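Local coordinates for methionine-binding lipoprotein MetQ (PDB 4GOT) that binds methionine and probably passes it to the membrane permease of the MetNPQ ABC importer, and also takes part in methionine sulfoxide transport, at residues A[119-123]-A[194-198]; A[40-44]-A[159-163]; A[47-51]-A[75-79]; A[106-111]-A[171-176]. All blocks are in the same frame, centred on the assembly; numbering follows the deposited sequence.

Interaction 1: residues A[119-123]-A[194-198]; sequences RMLAM and IEVES. With MSE (selenomethionine), chain B.
Helix 117-126 comes nearest to the end of strand 195-196 where M123 and E197 face each other, their CA atoms 6.5 Å apart, and the contact is made by side chains from two positions one helical turn apart. R119 carries the polar half. Its chain is extended from CG to NE, with CG opposite the backbone N (chi1 -171°), which delivers the guanidinium side-on to the E197 carboxylate. R119 NH2 donates to the syn lone pair of E197 OE1 at 2.7 Å, and R119 NE to E197 OE2 at 3.1 Å with an N-H...O angle of 167°; the two planes are 38° apart. A water bridges R119 O and E197 OE2. M123, a selenomethionine, bends at chi3 and lays its CE 3.2 Å from E197 N and 3.5 Å from E195 CG. R119 NH1 donates to OXT of the bound selenomethionine at 2.8 Å and also forms a salt bridge with E116. A leucine in place of R119 would probably leave both the E197 and ligand carboxylates without their cationic mate. With E197 on one edge and F89 N donating to E197 OE1, the guanidinium is held against rotation, a second-shell grip on a carboxylate-binding arginine.

Interaction 2: residues A[40-44]-A[159-163]; sequences LSDYK and APELT. With MSE (selenomethionine), chain B.
Y43 lies between the ligand and E161. The methyl CE of the bound selenomethionine sits over the centre of one face of the Y43 ring, 3.4 Å above its plane, a CH-pi type approach, while OE2 of E161 lies 3.5 Å above the opposite face, displaced toward the rim. The carboxylate stands nearly upright on the ring, the planes 83° apart. P160 reaches the same ring obliquely, its CB 3.7 Å from Y43 CE2. E161 is positioned chiefly from the backbone: Y43 N donates to E161 OE2 at 3.0 Å (N-H...O 159°), arriving from above the carboxylate plane. The bend at chi2 (72°) folds the glutamate chain back, so that CG passes S41 O and the carboxylate lies against D42 CB. D42 OD2 and E161 OE2 are 4.4 Å apart, a like-charge pair whose strain is probably eased by a water donating to D42 OD2 and to E161 OE1. D42 OD2 in turn accepts from K44 N at 3.0 Å, a capping bond ahead of helix 44-51. The Y43 hydroxyl is hydrogen-bonded to N180. The contact thus joins two pre-helical loops across the ligand cleft: 40-44 leads from strand 34-38 into helix 44-51, while the loop 159-163 leads from strand 154-158 into helix 163-168.

Interaction 3: residues A[47-51]-A[75-79]; sequences NKALA and DYKLV
N47 meets both Y76 and L78. Its CB lies 3.6 Å from Y76 CE2, and its amide oxygen OD1 rests 3.4 Å from the methyl CD1 of L78, the two side chains crossing at a slant. The amide itself is committed to other partners: OD1 accepts from N58, while ND2 donates to Q61 and E69, which fixes the way round that the group sits. The peptide following N47 covers one face of the Y76 ring, with N47 O 4.1 Å above the plane and offset toward its rim.

K48 comes next, and only the root of its side chain takes part. K48 CA and CB each lie 3.4 Å from Y76 OH; beyond them the chain runs off to a salt bridge between NZ and D52. The tyrosine therefore lies lengthwise under the turn from N47 to A51, its ring carried there by a chi1 of -67° that sets CG opposite the carbonyl carbon. In fold terms this is helix 44-51 packing on the segment that opens strand 78-86, a member of the six-stranded mixed sheet of one lobe of this periplasmic-binding-protein-like fold; helix 63-72 borders the same site, with M70 touching Y76 and L66 touching L78.

At L50 the contact turns wholly apolar. L50 CD2 meets L78 CD2 at 3.7 Å as the two leucines slide past each other in opposite directions, and A209 of strand 206-211 adjoins L50. A51 CA and Y76 CA are 5.7 Å apart. The methyl CB of A51 lies 3.6 Å from Y76 CD1, obliquely to the ring.

Interaction 4: residues A[106-111]-A[171-176]; sequences ATIILT and EGDAVF
I109 and V175 meet because a chi1 of -46° puts I109 CG1 opposite its carbonyl carbon, while V175 CG2 takes the equivalent place on its own residue; the branches lie side by side with I109 CG1 and V175 CG2 3.7 Å apart. On the other face of the sheet, I108 CD1 touches A174 CB. A chi1 of -73° swings the F176 ring back across the neighbouring strand, where F176 CE1 reaches I108 CG2 at 3.7 Å and L110 CD2 lies obliquely to the ring. I109 O sits in the ring plane at its edge.

The backbones run nearly parallel, 9° between strand directions and 4.8 Å between axes. I109 N donates to A174 O at 2.9 Å with an almost linear N-H...O, and F176 N donates to I109 O at 3.0 Å. At the start of the pair T107 O accepts D173 N at 2.8 Å and, weakly, A174 N. D173 returns the bond through its side chain, D173 OD2 taking T107 N at 2.9 Å on the anti side of the carboxylate. Replacing D173 by an alanine removes the carboxylate and would probably leave T107 N without this acceptor and open a gap beside the A106 methyl.

G172 is closely fitted: a CB there would come within 2.6 Å of I109 CG1. Strands 107-111 and 174-177 are neighbouring parallel strands in the five-stranded mixed sheet of one lobe, a pattern at home in the alpha/beta lobes of periplasmic binding proteins.

Interaction 3 belongs to the lobe of the six-stranded sheet, interactions 1 and 4 to that of the five-stranded sheet, and interaction 2 joins loops from both at the ligand cleft. Interactions 1 and 3 lie on opposite sides of the chain's centre, their centres about 29 Å apart. Interactions 1 and 4 touch, about 13 Å between centres, where M120 and M123 of helix 117-126 pack on F176; T163 likewise connects interaction 2 to interaction 4. Along the chain interaction 3 is nested within the loop closed by interaction 2, while interactions 1, 2 and 4 interleave. Interactions 1 and 2, about 19 Å between centres, hold the same ligand at its carboxylate and its methyl end, consistent with a cleft formed between two lobes.

Interaction 1: residues A[119-123]-A[194-198]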
# COMPACT_ATOMS: atom_id res chain seq x y z
N ARG A 119 8.79 7.13 -1.85
CA ARG A 119 8.56 6.47 -0.54
C ARG A 119 9.77 5.56 -0.17
O ARG A 119 10.26 5.59 0.93
CB ARG A 119 7.28 5.64 -0.61
CG ARG A 119 6.81 5.09 0.72
CD ARG A 119 5.55 4.24 0.57
NE ARG A 119 5.05 3.89 1.89
CZ ARG A 119 4.05 3.05 2.13
NH1 ARG A 119 3.39 2.43 1.15
NH2 ARG A 119 3.71 2.83 3.40
N MSE A 120 10.18 4.71 -1.11
CA MSE A 120 11.38 3.88 -0.99
C MSE A 120 12.68 4.65 -0.78
O MSE A 120 13.43 4.40 0.18
CB MSE A 120 11.50 3.00 -2.25
CG MSE A 120 10.34 2.06 -2.36
SE MSE A 120 10.34 1.08 -4.02
CE MSE A 120 8.97 1.86 -5.16
N LEU A 121 12.94 5.64 -1.64
CA LEU A 121 14.16 6.41 -1.52
C LEU A 121 14.25 7.20 -0.21
O LEU A 121 15.36 7.43 0.31
CB LEU A 121 14.35 7.34 -2.75
CG LEU A 121 14.46 6.59 -4.08
CD1 LEU A 121 14.67 7.61 -5.19
CD2 LEU A 121 15.54 5.49 -4.09
N ALA A 122 13.09 7.59 0.34
CA ALA A 122 13.04 8.43 1.55
C ALA A 122 13.51 7.60 2.74
O ALA A 122 14.14 8.13 3.65
CB ALA A 122 11.63 8.97 1.79
N MSE A 123 13.20 6.30 2.72
CA MSE A 123 13.71 5.38 3.75
C MSE A 123 15.22 5.24 3.71
O MSE A 123 15.84 5.15 4.75
CB MSE A 123 13.09 3.99 3.59
CG MSE A 123 11.65 3.97 4.03
SE MSE A 123 10.90 2.21 3.99
CE MSE A 123 11.69 1.53 5.66
N ILE A 194 14.14 -5.47 8.39
CA ILE A 194 15.36 -4.85 8.97
C ILE A 194 15.25 -3.31 9.15
O ILE A 194 16.04 -2.69 9.89
CB ILE A 194 16.66 -5.24 8.18
CG1 ILE A 194 16.70 -4.68 6.75
CG2 ILE A 194 16.85 -6.77 8.13
CD1 ILE A 194 18.12 -4.72 6.18
N GLU A 195 14.28 -2.71 8.47
CA GLU A 195 13.93 -1.29 8.59
C GLU A 195 12.45 -1.15 8.25
O GLU A 195 11.98 -1.77 7.30
CB GLU A 195 14.77 -0.46 7.61
CG GLU A 195 14.58 1.07 7.64
CD GLU A 195 15.49 1.77 8.63
OE1 GLU A 195 16.25 1.08 9.36
OE2 GLU A 195 15.42 3.01 8.66
N VAL A 196 11.73 -0.38 9.09
CA VAL A 196 10.29 -0.05 8.94
C VAL A 196 10.14 1.48 8.84
O VAL A 196 10.74 2.22 9.62
CB VAL A 196 9.42 -0.60 10.13
CG1 VAL A 196 7.93 -0.41 9.85
CG2 VAL A 196 9.73 -2.07 10.42
N GLU A 197 9.37 1.93 7.85
CA GLU A 197 8.94 3.33 7.66
C GLU A 197 8.36 3.99 8.91
O GLU A 197 7.51 3.41 9.59
CB GLU A 197 7.84 3.36 6.61
CG GLU A 197 7.60 4.71 5.95
CD GLU A 197 6.48 4.68 4.92
OE1 GLU A 197 5.59 3.80 5.00
OE2 GLU A 197 6.47 5.57 4.01
N SER A 198 8.80 5.22 9.18
CA SER A 198 8.16 6.03 10.19
C SER A 198 6.65 6.24 9.92
O SER A 198 6.23 6.47 8.78
CB SER A 198 8.87 7.38 10.27
OG SER A 198 8.28 8.18 11.26
N MSE B . -1.12 -1.64 0.55
CA MSE B . 0.07 -1.03 -0.12
C MSE B . 0.90 -0.11 0.84
O MSE B . 0.30 0.71 1.47
OXT MSE B . 2.15 -0.12 0.98
CB MSE B . -0.43 -0.18 -1.30
CG MSE B . 0.63 0.28 -2.26
SE MSE B . -0.06 1.54 -3.62
CE MSE B . -1.04 0.14 -4.84
O HOH W 1 9.11 6.56 3.08

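Interaction 2: residues A[40-44]-A[159-163]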
# COMPACT_ATOMS: atom_id res chain seq x y z
N LEU A 40 -7.78 -9.44 -6.89
CA LEU A 40 -7.21 -9.43 -8.26
C LEU A 40 -5.70 -9.74 -8.20
O LEU A 40 -5.10 -9.63 -7.13
CB LEU A 40 -7.54 -8.08 -8.96
CG LEU A 40 -9.04 -7.78 -9.07
CD1 LEU A 40 -9.19 -6.37 -9.59
CD2 LEU A 40 -9.78 -8.83 -9.98
N SER A 41 -5.10 -10.14 -9.31
CA SER A 41 -3.70 -10.65 -9.29
C SER A 41 -2.61 -9.59 -9.18
O SER A 41 -1.48 -9.91 -8.80
CB SER A 41 -3.40 -11.55 -10.48
OG SER A 41 -3.84 -11.00 -11.70
N ASP A 42 -2.89 -8.34 -9.55
CA ASP A 42 -1.88 -7.28 -9.34
C ASP A 42 -2.51 -5.91 -9.30
O ASP A 42 -3.63 -5.71 -9.75
CB ASP A 42 -0.74 -7.36 -10.40
CG ASP A 42 -0.95 -6.41 -11.60
OD1 ASP A 42 -1.72 -6.78 -12.49
OD2 ASP A 42 -0.34 -5.28 -11.63
N TYR A 43 -1.75 -4.98 -8.69
CA TYR A 43 -2.17 -3.67 -8.35
C TYR A 43 -2.78 -2.94 -9.54
O TYR A 43 -3.70 -2.14 -9.35
CB TYR A 43 -0.94 -2.85 -7.88
CG TYR A 43 -0.38 -3.01 -6.46
CD1 TYR A 43 -1.07 -3.62 -5.44
CD2 TYR A 43 0.88 -2.46 -6.15
CE1 TYR A 43 -0.55 -3.70 -4.15
CE2 TYR A 43 1.43 -2.53 -4.88
CZ TYR A 43 0.71 -3.16 -3.87
OH TYR A 43 1.25 -3.23 -2.63
N LYS A 44 -2.29 -3.19 -10.75
CA LYS A 44 -2.77 -2.43 -11.92
C LYS A 44 -4.21 -2.80 -12.29
O LYS A 44 -4.89 -2.05 -12.99
CB LYS A 44 -1.84 -2.61 -13.13
CG LYS A 44 -0.47 -1.92 -13.07
CD LYS A 44 -0.60 -0.40 -12.79
CE LYS A 44 0.21 0.49 -13.74
NZ LYS A 44 1.65 0.14 -13.76
N ALA A 159 8.38 -6.41 -9.66
CA ALA A 159 6.97 -6.19 -9.40
C ALA A 159 6.71 -6.34 -7.89
O ALA A 159 7.36 -7.16 -7.24
CB ALA A 159 6.11 -7.17 -10.22
N PRO A 160 5.81 -5.49 -7.31
CA PRO A 160 5.53 -5.54 -5.85
C PRO A 160 4.96 -6.90 -5.45
O PRO A 160 5.14 -7.36 -4.34
CB PRO A 160 4.52 -4.39 -5.63
CG PRO A 160 4.26 -3.82 -6.99
CD PRO A 160 5.25 -4.30 -7.96
N GLU A 161 4.34 -7.59 -6.42
CA GLU A 161 3.81 -8.92 -6.19
C GLU A 161 4.90 -10.01 -6.03
O GLU A 161 4.59 -11.18 -5.67
CB GLU A 161 2.87 -9.30 -7.39
CG GLU A 161 1.55 -8.52 -7.46
CD GLU A 161 1.66 -7.04 -7.89
OE1 GLU A 161 2.60 -6.71 -8.69
OE2 GLU A 161 0.75 -6.23 -7.49
N LEU A 162 6.13 -9.68 -6.40
CA LEU A 162 7.20 -10.66 -6.52
C LEU A 162 8.41 -10.28 -5.69
O LEU A 162 9.35 -11.06 -5.67
CB LEU A 162 7.67 -10.77 -7.98
CG LEU A 162 6.71 -11.47 -8.97
CD1 LEU A 162 7.31 -11.39 -10.37
CD2 LEU A 162 6.33 -12.92 -8.55
N THR A 163 8.42 -9.12 -5.02
CA THR A 163 9.55 -8.79 -4.16
C THR A 163 9.78 -9.78 -2.97
O THR A 163 10.95 -10.04 -2.56
CB THR A 163 9.51 -7.35 -3.64
OG1 THR A 163 8.24 -7.10 -3.04
CG2 THR A 163 9.81 -6.33 -4.76
N MSE B . -1.12 -1.64 0.55
CA MSE B . 0.07 -1.03 -0.12
C MSE B . 0.90 -0.11 0.84
O MSE B . 0.30 0.71 1.47
OXT MSE B . 2.15 -0.12 0.98
CB MSE B . -0.43 -0.18 -1.30
CG MSE B . 0.63 0.28 -2.26
SE MSE B . -0.06 1.54 -3.62
CE MSE B . -1.04 0.14 -4.84
O HOH W 2 1.76 -4.56 -10.11

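Interaction 3: residues A[47-51]-A[75-79]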
# COMPACT_ATOMS: atom_id res chain seq x y z
N ASN A 47 -7.91 -0.38 -10.22
CA ASN A 47 -8.52 0.85 -10.77
C ASN A 47 -9.18 0.61 -12.11
O ASN A 47 -10.23 1.21 -12.41
CB ASN A 47 -7.48 1.95 -10.86
CG ASN A 47 -7.21 2.59 -9.52
OD1 ASN A 47 -8.13 2.64 -8.66
ND2 ASN A 47 -5.99 3.07 -9.30
N LYS A 48 -8.61 -0.30 -12.90
CA LYS A 48 -9.24 -0.70 -14.16
C LYS A 48 -10.63 -1.31 -13.94
O LYS A 48 -11.59 -0.96 -14.65
CB LYS A 48 -8.35 -1.68 -14.94
CG LYS A 48 -8.91 -2.03 -16.32
CD LYS A 48 -7.80 -2.51 -17.25
CE LYS A 48 -8.16 -2.30 -18.70
NZ LYS A 48 -9.49 -2.91 -18.99
N ALA A 49 -10.74 -2.20 -12.95
CA ALA A 49 -12.03 -2.87 -12.65
C ALA A 49 -13.09 -1.82 -12.24
O ALA A 49 -14.23 -1.86 -12.70
CB ALA A 49 -11.84 -3.96 -11.58
N LEU A 50 -12.67 -0.86 -11.41
CA LEU A 50 -13.55 0.20 -10.94
C LEU A 50 -14.00 1.08 -12.08
O LEU A 50 -15.18 1.25 -12.28
CB LEU A 50 -12.84 1.06 -9.88
CG LEU A 50 -13.57 2.19 -9.16
CD1 LEU A 50 -14.90 1.75 -8.55
CD2 LEU A 50 -12.61 2.79 -8.12
N ALA A 51 -13.06 1.60 -12.86
CA ALA A 51 -13.36 2.40 -14.05
C ALA A 51 -14.25 1.64 -15.05
O ALA A 51 -15.11 2.24 -15.71
CB ALA A 51 -12.07 2.85 -14.74
N ASP A 75 -8.81 8.18 -18.88
CA ASP A 75 -10.15 7.58 -18.79
C ASP A 75 -10.60 7.24 -17.34
O ASP A 75 -11.78 7.03 -17.10
CB ASP A 75 -10.25 6.30 -19.65
CG ASP A 75 -10.35 6.59 -21.13
OD1 ASP A 75 -10.64 7.74 -21.50
OD2 ASP A 75 -10.14 5.65 -21.92
N TYR A 76 -9.69 7.18 -16.37
CA TYR A 76 -10.06 6.93 -14.95
C TYR A 76 -10.56 8.20 -14.25
O TYR A 76 -9.76 9.07 -13.90
CB TYR A 76 -8.87 6.43 -14.13
CG TYR A 76 -8.31 5.08 -14.46
CD1 TYR A 76 -8.89 4.28 -15.45
CD2 TYR A 76 -7.21 4.58 -13.76
CE1 TYR A 76 -8.37 3.03 -15.74
CE2 TYR A 76 -6.68 3.34 -14.06
CZ TYR A 76 -7.28 2.56 -15.04
OH TYR A 76 -6.79 1.32 -15.33
N LYS A 77 -11.87 8.30 -14.03
CA LYS A 77 -12.44 9.42 -13.28
C LYS A 77 -12.81 8.86 -11.91
O LYS A 77 -13.96 8.42 -11.70
CB LYS A 77 -13.68 10.00 -13.99
CG LYS A 77 -13.51 10.32 -15.47
CD LYS A 77 -12.44 11.38 -15.67
CE LYS A 77 -12.26 11.72 -17.14
NZ LYS A 77 -10.98 12.47 -17.32
N LEU A 78 -11.82 8.79 -11.03
CA LEU A 78 -11.95 8.14 -9.74
C LEU A 78 -11.79 9.18 -8.64
O LEU A 78 -11.23 10.26 -8.87
CB LEU A 78 -10.92 7.03 -9.60
CG LEU A 78 -10.99 5.98 -10.72
CD1 LEU A 78 -9.95 4.89 -10.50
CD2 LEU A 78 -12.40 5.43 -10.77
N VAL A 79 -12.30 8.86 -7.45
CA VAL A 79 -12.21 9.74 -6.28
C VAL A 79 -11.90 8.91 -5.03
O VAL A 79 -12.30 7.72 -4.92
CB VAL A 79 -13.51 10.58 -6.06
CG1 VAL A 79 -13.68 11.65 -7.15
CG2 VAL A 79 -14.75 9.67 -6.00

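Interaction 4: residues A[106-111]-A[171-176]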
# COMPACT_ATOMS: atom_id res chain seq x y z
N ALA A 106 26.40 -2.36 -3.02
CA ALA A 106 25.25 -3.18 -2.66
C ALA A 106 24.08 -2.89 -3.63
O ALA A 106 23.95 -1.76 -4.14
CB ALA A 106 24.84 -2.96 -1.20
N THR A 107 23.32 -3.96 -3.90
CA THR A 107 22.10 -3.95 -4.76
C THR A 107 20.83 -3.86 -3.92
O THR A 107 20.58 -4.72 -3.02
CB THR A 107 21.92 -5.24 -5.58
OG1 THR A 107 22.99 -5.39 -6.52
CG2 THR A 107 20.58 -5.21 -6.36
N ILE A 108 20.03 -2.84 -4.24
CA ILE A 108 18.75 -2.55 -3.58
C ILE A 108 17.66 -2.93 -4.57
O ILE A 108 17.66 -2.45 -5.70
CB ILE A 108 18.62 -1.07 -3.16
CG1 ILE A 108 19.79 -0.63 -2.24
CG2 ILE A 108 17.32 -0.81 -2.42
CD1 ILE A 108 19.91 -1.40 -0.95
N ILE A 109 16.77 -3.84 -4.16
CA ILE A 109 15.61 -4.23 -4.97
C ILE A 109 14.41 -3.35 -4.57
O ILE A 109 13.72 -3.58 -3.55
CB ILE A 109 15.21 -5.73 -4.84
CG1 ILE A 109 16.44 -6.65 -4.93
CG2 ILE A 109 14.12 -6.12 -5.85
CD1 ILE A 109 17.09 -6.72 -6.29
N LEU A 110 14.19 -2.35 -5.41
CA LEU A 110 13.01 -1.50 -5.41
C LEU A 110 11.85 -2.26 -6.04
O LEU A 110 12.05 -3.20 -6.80
CB LEU A 110 13.28 -0.28 -6.30
CG LEU A 110 14.46 0.64 -5.93
CD1 LEU A 110 14.56 1.75 -6.98
CD2 LEU A 110 14.25 1.22 -4.53
N THR A 111 10.62 -1.83 -5.72
CA THR A 111 9.48 -2.29 -6.52
C THR A 111 9.43 -1.35 -7.73
O THR A 111 10.04 -0.25 -7.72
CB THR A 111 8.15 -2.36 -5.71
OG1 THR A 111 7.47 -1.11 -5.74
CG2 THR A 111 8.37 -2.82 -4.24
N GLU A 171 18.22 -12.20 -4.31
CA GLU A 171 18.56 -11.53 -5.57
C GLU A 171 19.24 -10.18 -5.37
O GLU A 171 19.83 -9.64 -6.30
CB GLU A 171 17.29 -11.19 -6.34
CG GLU A 171 16.82 -12.25 -7.26
CD GLU A 171 15.41 -11.96 -7.74
OE1 GLU A 171 15.04 -10.80 -8.12
OE2 GLU A 171 14.68 -12.95 -7.72
N GLY A 172 19.05 -9.58 -4.22
CA GLY A 172 19.76 -8.35 -3.93
C GLY A 172 20.22 -8.40 -2.50
O GLY A 172 19.98 -9.37 -1.79
N ASP A 173 20.87 -7.34 -2.06
CA ASP A 173 21.30 -7.23 -0.66
C ASP A 173 20.17 -6.83 0.33
O ASP A 173 20.22 -7.20 1.52
CB ASP A 173 22.51 -6.26 -0.59
CG ASP A 173 23.73 -6.81 -1.33
OD1 ASP A 173 24.08 -7.98 -1.06
OD2 ASP A 173 24.31 -6.11 -2.19
N ALA A 174 19.20 -6.08 -0.17
CA ALA A 174 18.09 -5.54 0.60
C ALA A 174 16.92 -5.36 -0.37
O ALA A 174 17.13 -5.07 -1.57
CB ALA A 174 18.47 -4.21 1.27
N VAL A 175 15.71 -5.57 0.13
CA VAL A 175 14.50 -5.67 -0.74
C VAL A 175 13.30 -4.98 -0.09
O VAL A 175 13.00 -5.21 1.09
CB VAL A 175 14.11 -7.16 -1.03
CG1 VAL A 175 12.89 -7.19 -1.95
CG2 VAL A 175 15.28 -7.93 -1.63
N PHE A 176 12.64 -4.08 -0.85
CA PHE A 176 11.38 -3.43 -0.41
C PHE A 176 10.19 -4.35 -0.62
O PHE A 176 10.05 -4.92 -1.70
CB PHE A 176 11.12 -2.10 -1.13
CG PHE A 176 12.03 -0.98 -0.69
CD1 PHE A 176 13.26 -0.79 -1.30
CD2 PHE A 176 11.66 -0.10 0.31
CE1 PHE A 176 14.13 0.24 -0.90
CE2 PHE A 176 12.52 0.93 0.72
CZ PHE A 176 13.75 1.11 0.11